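Local coordinates for protein N-acetylglucosamine 2-epimerase (PDB 3GT5) that probably interconverts epimeric sugars at carbon 2, as an isomerase of the N-acylglucosamine 2-epimerase family, at residues D158-D161 and A162-F166; W243-P247 and G248-E252; F21-P24 and R25-S29; D75-H78 and H79-Y83. All blocks are in the same frame, centred on the assembly; numbering follows the deposited sequence.

Interaction 1: D158-D161 and A162-F166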
loop_
_atom_site.group_PDB
_atom_site.type_symbol
_atom_site.label_atom_id
_atom_site.label_comp_id
_atom_site.label_asym_id
_atom_site.label_seq_id
_atom_site.Cartn_x
_atom_site.Cartn_y
_atom_site.Cartn_z
ATOM N N ASP A 158 16.463 3.240 3.948
ATOM C CA ASP A 158 15.400 2.323 4.399
ATOM C C ASP A 158 15.269 2.065 5.890
ATOM O O ASP A 158 14.169 2.010 6.422
ATOM C CB ASP A 158 15.563 0.997 3.703
ATOM C CG ASP A 158 14.252 0.457 3.210
ATOM O OD1 ASP A 158 13.725 -0.466 3.884
ATOM O OD2 ASP A 158 13.768 0.949 2.150
ATOM N N GLU A 159 16.378 1.797 6.574
ATOM C CA GLU A 159 16.278 1.136 7.861
ATOM C C GLU A 159 17.423 1.579 8.787
ATOM O O GLU A 159 18.558 1.514 8.383
ATOM C CB GLU A 159 16.342 -0.385 7.694
ATOM C CG GLU A 159 16.222 -1.160 9.024
ATOM C CD GLU A 159 16.623 -2.614 8.919
ATOM O OE1 GLU A 159 16.373 -3.228 7.850
ATOM O OE2 GLU A 159 17.150 -3.148 9.937
ATOM N N ALA A 160 17.083 2.000 10.004
ATOM C CA ALA A 160 18.046 2.433 11.009
ATOM C C ALA A 160 17.667 1.822 12.362
ATOM O O ALA A 160 16.489 1.508 12.645
ATOM C CB ALA A 160 18.124 3.975 11.055
ATOM N N ASP A 161 18.676 1.612 13.192
ATOM C CA ASP A 161 18.439 1.212 14.534
ATOM C C ASP A 161 17.864 2.343 15.378
ATOM O O ASP A 161 17.656 3.440 14.902
ATOM C CB ASP A 161 19.719 0.586 15.150
ATOM C CG ASP A 161 20.829 1.607 15.499
ATOM O OD1 ASP A 161 20.656 2.846 15.480
ATOM O OD2 ASP A 161 21.944 1.109 15.833
ATOM N N ALA A 162 17.633 2.073 16.657
ATOM C CA ALA A 162 17.037 3.084 17.563
ATOM C C ALA A 162 17.916 4.337 17.848
ATOM O O ALA A 162 17.398 5.379 18.230
ATOM C CB ALA A 162 16.572 2.407 18.866
ATOM N N GLN A 163 19.227 4.245 17.602
ATOM C CA GLN A 163 20.119 5.421 17.601
ATOM C C GLN A 163 20.417 6.010 16.196
ATOM O O GLN A 163 21.333 6.819 16.026
ATOM C CB GLN A 163 21.427 5.044 18.281
ATOM C CG GLN A 163 21.342 4.975 19.774
ATOM C CD GLN A 163 22.731 4.972 20.408
ATOM O OE1 GLN A 163 23.557 4.100 20.113
ATOM N NE2 GLN A 163 23.001 5.959 21.277
ATOM N N TRP A 164 19.619 5.617 15.185
ATOM C CA TRP A 164 19.669 6.156 13.838
ATOM C C TRP A 164 20.896 5.738 13.035
ATOM O O TRP A 164 21.335 6.459 12.150
ATOM C CB TRP A 164 19.488 7.678 13.820
ATOM C CG TRP A 164 18.283 8.125 14.570
ATOM C CD1 TRP A 164 18.255 8.827 15.730
ATOM C CD2 TRP A 164 16.916 7.906 14.200
ATOM N NE1 TRP A 164 16.957 9.049 16.118
ATOM C CE2 TRP A 164 16.115 8.505 15.187
ATOM C CE3 TRP A 164 16.295 7.287 13.116
ATOM C CZ2 TRP A 164 14.718 8.488 15.137
ATOM C CZ3 TRP A 164 14.916 7.280 13.061
ATOM C CH2 TRP A 164 14.143 7.862 14.071
ATOM N N ASN A 165 21.401 4.547 13.318
ATOM C CA ASN A 165 22.492 3.983 12.538
ATOM C C ASN A 165 21.886 3.201 11.417
ATOM O O ASN A 165 21.210 2.205 11.670
ATOM C CB ASN A 165 23.354 3.052 13.369
ATOM C CG ASN A 165 24.125 3.792 14.454
ATOM O OD1 ASN A 165 24.932 4.687 14.169
ATOM N ND2 ASN A 165 23.874 3.431 15.672
ATOM N N PHE A 166 22.132 3.637 10.198
ATOM C CA PHE A 166 21.505 3.034 9.022
ATOM C C PHE A 166 22.238 1.827 8.525
ATOM O O PHE A 166 23.455 1.716 8.682
ATOM C CB PHE A 166 21.316 4.045 7.907
ATOM C CG PHE A 166 20.132 4.930 8.136
ATOM C CD1 PHE A 166 20.235 6.048 8.933
ATOM C CD2 PHE A 166 18.898 4.612 7.592
ATOM C CE1 PHE A 166 19.125 6.836 9.178
ATOM C CE2 PHE A 166 17.791 5.396 7.846
ATOM C CZ PHE A 166 17.914 6.510 8.645
#
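D161 and N165 meet through two torsions: chi1 of 74° sets the D161 carboxylate between its own backbone N and C, turned in over the loop, while N165 holds CG beside its backbone N (chi1 -67°), which brings the amide up to that carboxylate. The two flat groups stand 76° apart. N165 ND2 reaches D161 OD2 at 3.0 Å in a nearly straight bond on the syn side of the carboxylate, with the acceptor in the amide plane. The other oxygen, OD1 of D161, turns back to the main chain and takes N165 N at 2.9 Å from above the carboxylate plane; Q163 N adds a weak bond to it. One aspartate thus grips both the backbone and the side chain of N165.

The loop itself is a type I turn from D161 to W164, closed by W164 N to D161 O at 2.9 Å, and D161 N binds N165 O at 3.0 Å. Beyond the turn, A160 and F166 form a single beta bridge. There CB of A160 sits almost on the normal of the F166 ring, 3.3 Å from the ring centroid, a close CH-pi contact.

The hairpin-like loop leaves strand 155-160 at the protein surface. Strand 104-111 runs antiparallel alongside, where N110 binds D161 O, while H147 stacks on W164 and F148 meets F166 edge-to-face.

Interaction 2: W243-P247 and G248-E252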
loop_
_atom_site.group_PDB
_atom_site.type_symbol
_atom_site.label_atom_id
_atom_site.label_comp_id
_atom_site.label_asym_id
_atom_site.label_seq_id
_atom_site.Cartn_x
_atom_site.Cartn_y
_atom_site.Cartn_z
ATOM N N TRP A 243 11.868 -11.640 -3.141
ATOM C CA TRP A 243 12.784 -11.650 -4.284
ATOM C C TRP A 243 12.018 -11.663 -5.610
ATOM O O TRP A 243 11.022 -12.384 -5.749
ATOM C CB TRP A 243 13.725 -12.868 -4.245
ATOM C CG TRP A 243 14.780 -12.776 -5.352
ATOM C CD1 TRP A 243 15.996 -12.146 -5.264
ATOM C CD2 TRP A 243 14.719 -13.323 -6.681
ATOM N NE1 TRP A 243 16.665 -12.221 -6.461
ATOM C CE2 TRP A 243 15.916 -12.951 -7.343
ATOM C CE3 TRP A 243 13.753 -14.070 -7.393
ATOM C CZ2 TRP A 243 16.191 -13.330 -8.659
ATOM C CZ3 TRP A 243 14.028 -14.442 -8.713
ATOM C CH2 TRP A 243 15.216 -14.056 -9.340
ATOM N N GLY A 244 12.521 -10.934 -6.607
ATOM C CA GLY A 244 11.996 -10.989 -7.984
ATOM C C GLY A 244 11.277 -9.698 -8.336
ATOM O O GLY A 244 11.018 -8.873 -7.428
ATOM N N PHE A 245 10.967 -9.499 -9.626
ATOM C CA PHE A 245 10.106 -8.397 -10.015
ATOM C C PHE A 245 8.722 -8.665 -9.503
ATOM O O PHE A 245 8.210 -9.777 -9.632
ATOM C CB PHE A 245 10.051 -8.217 -11.536
ATOM C CG PHE A 245 11.273 -7.596 -12.119
ATOM C CD1 PHE A 245 11.510 -6.242 -11.951
ATOM C CD2 PHE A 245 12.159 -8.339 -12.889
ATOM C CE1 PHE A 245 12.585 -5.638 -12.511
ATOM C CE2 PHE A 245 13.286 -7.724 -13.469
ATOM C CZ PHE A 245 13.500 -6.380 -13.266
ATOM N N GLN A 246 8.115 -7.633 -8.916
ATOM C CA GLN A 246 6.775 -7.710 -8.350
ATOM C C GLN A 246 5.837 -6.989 -9.316
ATOM O O GLN A 246 5.835 -5.762 -9.346
ATOM C CB GLN A 246 6.776 -6.982 -7.004
ATOM C CG GLN A 246 7.498 -7.742 -5.906
ATOM C CD GLN A 246 6.515 -8.604 -5.173
ATOM O OE1 GLN A 246 5.492 -8.087 -4.693
ATOM N NE2 GLN A 246 6.784 -9.925 -5.080
ATOM N N PRO A 247 5.047 -7.720 -10.127
ATOM C CA PRO A 247 4.113 -7.032 -10.998
ATOM C C PRO A 247 3.175 -6.055 -10.271
ATOM O O PRO A 247 2.812 -5.012 -10.819
ATOM C CB PRO A 247 3.275 -8.193 -11.616
ATOM C CG PRO A 247 3.608 -9.380 -10.848
ATOM C CD PRO A 247 4.980 -9.188 -10.333
ATOM N N GLY A 248 2.781 -6.409 -9.067
ATOM C CA GLY A 248 1.916 -5.582 -8.225
ATOM C C GLY A 248 2.523 -4.235 -7.950
ATOM O O GLY A 248 1.810 -3.253 -7.802
ATOM N N HIS A 249 3.839 -4.199 -7.834
ATOM C CA HIS A 249 4.516 -2.891 -7.640
ATOM C C HIS A 249 4.637 -2.089 -8.911
ATOM O O HIS A 249 4.648 -0.839 -8.848
ATOM C CB HIS A 249 5.860 -3.064 -6.887
ATOM C CG HIS A 249 5.716 -3.390 -5.440
ATOM N ND1 HIS A 249 6.734 -3.968 -4.698
ATOM C CD2 HIS A 249 4.664 -3.281 -4.595
ATOM C CE1 HIS A 249 6.330 -4.138 -3.454
ATOM N NE2 HIS A 249 5.073 -3.734 -3.361
ATOM N N GLN A 250 4.674 -2.758 -10.066
ATOM C CA GLN A 250 4.734 -2.055 -11.337
ATOM C C GLN A 250 3.387 -1.350 -11.554
ATOM O O GLN A 250 3.333 -0.186 -11.988
ATOM C CB GLN A 250 5.077 -2.976 -12.515
ATOM C CG GLN A 250 6.172 -3.969 -12.224
ATOM C CD GLN A 250 7.455 -3.335 -11.755
ATOM O OE1 GLN A 250 7.915 -2.359 -12.365
ATOM N NE2 GLN A 250 8.084 -3.924 -10.740
ATOM N N THR A 251 2.301 -2.095 -11.301
ATOM C CA THR A 251 0.959 -1.539 -11.480
ATOM C C THR A 251 0.643 -0.489 -10.420
ATOM O O THR A 251 0.002 0.529 -10.717
ATOM C CB THR A 251 -0.114 -2.610 -11.582
ATOM O OG1 THR A 251 -0.231 -3.307 -10.327
ATOM C CG2 THR A 251 0.253 -3.584 -12.767
ATOM N N GLU A 252 1.097 -0.724 -9.194
ATOM C CA GLU A 252 0.938 0.279 -8.134
ATOM C C GLU A 252 1.625 1.571 -8.515
ATOM O O GLU A 252 1.073 2.653 -8.293
ATOM C CB GLU A 252 1.493 -0.251 -6.826
ATOM C CG GLU A 252 1.276 0.637 -5.612
ATOM C CD GLU A 252 1.415 -0.085 -4.265
ATOM O OE1 GLU A 252 1.744 -1.319 -4.181
ATOM O OE2 GLU A 252 1.207 0.580 -3.221
HETATM O O HOH W 1 3.733 -8.522 -7.192
#
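Q246 and H249 lie side by side at the start of helix 247-263, where Q246 holds the N-cap position. This is one of the helices of the (alpha/alpha) barrel expected for the family, and its first turn is buried.

Along Q246, CB packs on the H249 ring, 3.8 Å from ND1 of H249. CG stays close to the same nitrogen, at 4.0 Å. A bend at chi2 (-92°) then turns the amide back, so that OE1 lies above one face of the H249 imidazole, offset toward its rim, with amide and ring planes 59° apart. OE1 also takes a weak bond from a water, and that water accepts from G248 N at 3.0 Å, serving an amide of the first helical turn. The same ND1 of H249 hydrogen-bonds E219, and the ring also meets W310.

The backbone oxygen of Q246 is the crowded acceptor here. H249 N approaches it from above the carbonyl plane, whereas Q250 N lies in that plane at 3.3 Å. Q250 folds its own chain back at chi2 (-56°), and NE2 of Q250 becomes the third donor to Q246 O, while OE1 of Q250 accepts from V217 N. That NE2 also lies at the edge of the F245 ring. One residue further on, T251 N meets P247 O at 3.0 Å, nearly along the C=O axis.

Interaction 3: F21-P24 and R25-S29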
loop_
_atom_site.group_PDB
_atom_site.type_symbol
_atom_site.label_atom_id
_atom_site.label_comp_id
_atom_site.label_asym_id
_atom_site.label_seq_id
_atom_site.Cartn_x
_atom_site.Cartn_y
_atom_site.Cartn_z
ATOM N N PHE A 21 -16.792 -6.731 7.754
ATOM C CA PHE A 21 -15.918 -7.779 8.296
ATOM C C PHE A 21 -15.134 -7.274 9.523
ATOM O O PHE A 21 -15.045 -7.937 10.577
ATOM C CB PHE A 21 -14.911 -8.285 7.221
ATOM C CG PHE A 21 -13.920 -9.249 7.746
ATOM C CD1 PHE A 21 -14.265 -10.571 7.917
ATOM C CD2 PHE A 21 -12.664 -8.853 8.147
ATOM C CE1 PHE A 21 -13.373 -11.462 8.409
ATOM C CE2 PHE A 21 -11.766 -9.765 8.663
ATOM C CZ PHE A 21 -12.121 -11.065 8.784
ATOM N N TYR A 22 -14.528 -6.091 9.398
ATOM C CA TYR A 22 -13.594 -5.599 10.419
ATOM C C TYR A 22 -14.307 -4.852 11.556
ATOM O O TYR A 22 -13.851 -4.856 12.665
ATOM C CB TYR A 22 -12.599 -4.620 9.786
ATOM C CG TYR A 22 -11.563 -5.288 8.947
ATOM C CD1 TYR A 22 -11.643 -5.244 7.553
ATOM C CD2 TYR A 22 -10.507 -6.009 9.537
ATOM C CE1 TYR A 22 -10.719 -5.908 6.748
ATOM C CE2 TYR A 22 -9.522 -6.641 8.715
ATOM C CZ TYR A 22 -9.649 -6.590 7.350
ATOM O OH TYR A 22 -8.716 -7.192 6.542
ATOM N N HIS A 23 -15.391 -4.169 11.227
ATOM C CA HIS A 23 -16.044 -3.280 12.178
ATOM C C HIS A 23 -17.265 -3.958 12.806
ATOM O O HIS A 23 -18.100 -4.476 12.068
ATOM C CB HIS A 23 -16.492 -1.975 11.495
ATOM C CG HIS A 23 -17.008 -0.975 12.478
ATOM N ND1 HIS A 23 -16.175 -0.348 13.369
ATOM C CD2 HIS A 23 -18.267 -0.575 12.781
ATOM C CE1 HIS A 23 -16.896 0.421 14.174
ATOM N NE2 HIS A 23 -18.168 0.292 13.843
ATOM N N PRO A 24 -17.370 -3.958 14.154
ATOM C CA PRO A 24 -16.481 -3.332 15.134
ATOM C C PRO A 24 -15.471 -4.296 15.810
ATOM O O PRO A 24 -14.782 -3.923 16.770
ATOM C CB PRO A 24 -17.472 -2.801 16.158
ATOM C CG PRO A 24 -18.446 -3.965 16.265
ATOM C CD PRO A 24 -18.624 -4.413 14.795
ATOM N N ARG A 25 -15.344 -5.512 15.299
ATOM C CA ARG A 25 -14.536 -6.533 15.962
ATOM C C ARG A 25 -13.030 -6.226 16.040
ATOM O O ARG A 25 -12.348 -6.731 16.935
ATOM C CB ARG A 25 -14.752 -7.889 15.307
ATOM C CG ARG A 25 -16.106 -8.486 15.657
ATOM C CD ARG A 25 -16.399 -9.764 14.894
ATOM N NE ARG A 25 -16.213 -9.590 13.446
ATOM C CZ ARG A 25 -16.384 -10.559 12.555
ATOM N NH1 ARG A 25 -16.186 -10.320 11.251
ATOM N NH2 ARG A 25 -16.784 -11.752 12.957
ATOM N N CYS A 26 -12.534 -5.365 15.137
ATOM C CA CYS A 26 -11.118 -5.025 15.141
ATOM C C CYS A 26 -10.700 -4.058 16.258
ATOM O O CYS A 26 -9.503 -3.901 16.516
ATOM C CB CYS A 26 -10.678 -4.448 13.779
ATOM S SG CYS A 26 -11.381 -2.814 13.417
ATOM N N ILE A 27 -11.669 -3.417 16.914
ATOM C CA ILE A 27 -11.385 -2.344 17.882
ATOM C C ILE A 27 -11.080 -2.937 19.262
ATOM O O ILE A 27 -11.878 -3.727 19.841
ATOM C CB ILE A 27 -12.544 -1.322 17.955
ATOM C CG1 ILE A 27 -12.735 -0.591 16.603
ATOM C CG2 ILE A 27 -12.328 -0.351 19.110
ATOM C CD1 ILE A 27 -14.048 0.106 16.517
ATOM N N ASP A 28 -9.906 -2.611 19.780
ATOM C CA ASP A 28 -9.530 -3.011 21.110
ATOM C C ASP A 28 -9.774 -1.804 22.007
ATOM O O ASP A 28 -9.057 -0.807 21.911
ATOM C CB ASP A 28 -8.068 -3.423 21.131
ATOM C CG ASP A 28 -7.617 -3.985 22.470
ATOM O OD1 ASP A 28 -8.392 -3.955 23.456
ATOM O OD2 ASP A 28 -6.459 -4.446 22.537
ATOM N N SER A 29 -10.784 -1.903 22.879
ATOM C CA SER A 29 -11.121 -0.838 23.818
ATOM C C SER A 29 -9.955 -0.491 24.738
ATOM O O SER A 29 -9.871 0.637 25.197
ATOM C CB SER A 29 -12.348 -1.211 24.670
ATOM O OG SER A 29 -12.130 -2.414 25.384
HETATM O O HOH W 2 -16.822 -6.986 12.694
HETATM O O HOH W 3 -14.839 -4.528 19.613
#
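R25 folds back on the end of helix 8-22 to grip F21 O. Its chain runs out extended through chi2 (174°) and then bends at chi3 (-52°), which turns the guanidinium toward the helix; NH1 of R25 meets F21 O at 2.7 Å, on a lone pair and in the guanidinium plane. The same oxygen takes a bond from a water that also accepts from R25 NE at 2.8 Å, so NE and NH1 both serve F21 O, one through water. The F21 ring stands 74° from the guanidinium plane, and any cation-pi attraction is long and weak.

C26 keeps SG between its backbone N and C, 4.2 Å from CB of Y22. I27 brings CD1 to 3.7 Å from H23 CE1, meeting the imidazole at a slant; the ring nitrogens bind E72 and Y61. P24 follows a cis peptide bond and lays CB over the centre of the H23 ring.

C26 N still bonds Y22 O at 2.8 Å in helical i to i+4 fashion, although H23 has already left helical geometry. I27 N then closes on P24 O. The whole is a helix C-terminus that passes through a cis peptide bond before P24 into a type I turn, P24 to I27.

Interaction 4: D75-H78 and H79-Y83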
loop_
_atom_site.group_PDB
_atom_site.type_symbol
_atom_site.label_atom_id
_atom_site.label_comp_id
_atom_site.label_asym_id
_atom_site.label_seq_id
_atom_site.Cartn_x
_atom_site.Cartn_y
_atom_site.Cartn_z
ATOM N N ASP A 75 -14.887 8.145 15.108
ATOM C CA ASP A 75 -14.403 7.739 16.429
ATOM C C ASP A 75 -13.223 6.763 16.374
ATOM O O ASP A 75 -12.275 6.863 17.202
ATOM C CB ASP A 75 -15.515 7.066 17.230
ATOM C CG ASP A 75 -16.613 8.028 17.621
ATOM O OD1 ASP A 75 -16.378 9.254 17.572
ATOM O OD2 ASP A 75 -17.704 7.545 18.019
ATOM N N ALA A 76 -13.301 5.826 15.422
ATOM C CA ALA A 76 -12.248 4.826 15.250
ATOM C C ALA A 76 -10.966 5.456 14.705
ATOM O O ALA A 76 -9.886 5.005 15.082
ATOM C CB ALA A 76 -12.696 3.669 14.322
ATOM N N VAL A 77 -11.071 6.467 13.845
ATOM C CA VAL A 77 -9.875 7.239 13.383
ATOM C C VAL A 77 -9.135 7.839 14.588
ATOM O O VAL A 77 -7.894 7.683 14.721
ATOM C CB VAL A 77 -10.252 8.364 12.360
ATOM C CG1 VAL A 77 -9.057 9.335 12.079
ATOM C CG2 VAL A 77 -10.754 7.776 11.045
ATOM N N HIS A 78 -9.885 8.511 15.482
ATOM C CA HIS A 78 -9.285 9.057 16.738
ATOM C C HIS A 78 -8.620 7.991 17.642
ATOM O O HIS A 78 -7.486 8.140 18.083
ATOM C CB HIS A 78 -10.359 9.835 17.558
ATOM C CG HIS A 78 -10.663 11.206 17.020
ATOM N ND1 HIS A 78 -11.384 11.425 15.867
ATOM C CD2 HIS A 78 -10.334 12.439 17.486
ATOM C CE1 HIS A 78 -11.501 12.730 15.653
ATOM N NE2 HIS A 78 -10.868 13.362 16.621
ATOM N N HIS A 79 -9.323 6.890 17.876
ATOM C CA HIS A 79 -8.809 5.778 18.630
ATOM C C HIS A 79 -7.497 5.243 18.030
ATOM O O HIS A 79 -6.531 5.002 18.753
ATOM C CB HIS A 79 -9.911 4.687 18.663
ATOM C CG HIS A 79 -9.560 3.450 19.420
ATOM N ND1 HIS A 79 -9.749 3.334 20.790
ATOM C CD2 HIS A 79 -9.148 2.230 18.994
ATOM C CE1 HIS A 79 -9.389 2.121 21.175
ATOM N NE2 HIS A 79 -9.040 1.423 20.098
ATOM N N GLY A 80 -7.489 5.039 16.698
ATOM C CA GLY A 80 -6.311 4.520 16.008
ATOM C C GLY A 80 -5.131 5.462 16.055
ATOM O O GLY A 80 -3.984 5.032 16.234
ATOM N N LEU A 81 -5.391 6.746 15.848
ATOM C CA LEU A 81 -4.319 7.736 15.945
ATOM C C LEU A 81 -3.751 7.865 17.369
ATOM O O LEU A 81 -2.540 8.070 17.537
ATOM C CB LEU A 81 -4.772 9.086 15.412
ATOM C CG LEU A 81 -4.932 9.158 13.905
ATOM C CD1 LEU A 81 -5.714 10.363 13.530
ATOM C CD2 LEU A 81 -3.521 9.169 13.196
ATOM N N SER A 82 -4.591 7.727 18.407
ATOM C CA SER A 82 -4.080 7.714 19.769
ATOM C C SER A 82 -3.091 6.574 19.991
ATOM O O SER A 82 -2.065 6.756 20.619
ATOM C CB SER A 82 -5.192 7.613 20.841
ATOM O OG SER A 82 -6.052 8.717 20.681
ATOM N N TYR A 83 -3.412 5.401 19.496
ATOM C CA TYR A 83 -2.498 4.295 19.619
ATOM C C TYR A 83 -1.142 4.561 18.923
ATOM O O TYR A 83 -0.090 4.266 19.486
ATOM C CB TYR A 83 -3.123 3.035 19.053
ATOM C CG TYR A 83 -2.463 1.771 19.523
ATOM C CD1 TYR A 83 -2.598 1.333 20.846
ATOM C CD2 TYR A 83 -1.703 1.009 18.666
ATOM C CE1 TYR A 83 -2.018 0.146 21.276
ATOM C CE2 TYR A 83 -1.114 -0.166 19.076
ATOM C CZ TYR A 83 -1.274 -0.599 20.392
ATOM O OH TYR A 83 -0.679 -1.766 20.788
#
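One helical turn separates V77 from L81, and the two run alongside each other, CG1 of V77 touching CD1 of L81 at 3.8 Å. V77 places CG1 opposite its backbone N (chi1 169°), beside the carbonyl carbon, and so on the side from which L81 comes. The isobutyl group of L81 also lies against the V77 carbonyl, with CG 3.4 Å from V77 O. Around this apolar pair, V77 packs on Y61 and A62 of helix 51-68 and on V128, while L81 rests on I130.

Main-chain bonds carry the rest: H79 N to D75 O, G80 N to A76 O, L81 N to V77 O and S82 N to H78 O, all between 2.9 and 3.0 Å. This is a regular alpha-helical i to i+4 ladder within helix 71-88, which packs against helix 51-68 in the alpha-helical barrel expected for the family.

Among the polar side chains, S82 OG lies 3.0 Å from H78 O, the acceptor that S82 N also uses. H78 turns its ring back along the helix, where ND1 binds L74 O. With CG anti to N (chi1 -179°), the H79 ring swings away from the D75 turn, and its NE2 hydrogen-bonds G32 O.

The four contacts are all local, but they sit at different depths. Interaction 2 is buried throughout and relies on a helix start, a water and outside partners for its polar ends; interaction 1 is a surface loop where a carboxylate and an amide do most of the work. Interactions 3 and 4 are partly buried, a helix end and a helix middle, and they are neighbours: centres about 12 Å apart, touching where H79 NE2 makes a weak bond to D28 O and packs by I27 CG2. Interaction 2 lies across the chain's centre from both. Bonds to a helix's last carbonyls and a turn mark 21-29, N-cap bonds mark 243-252, and regular ladder bonds mark 75-83.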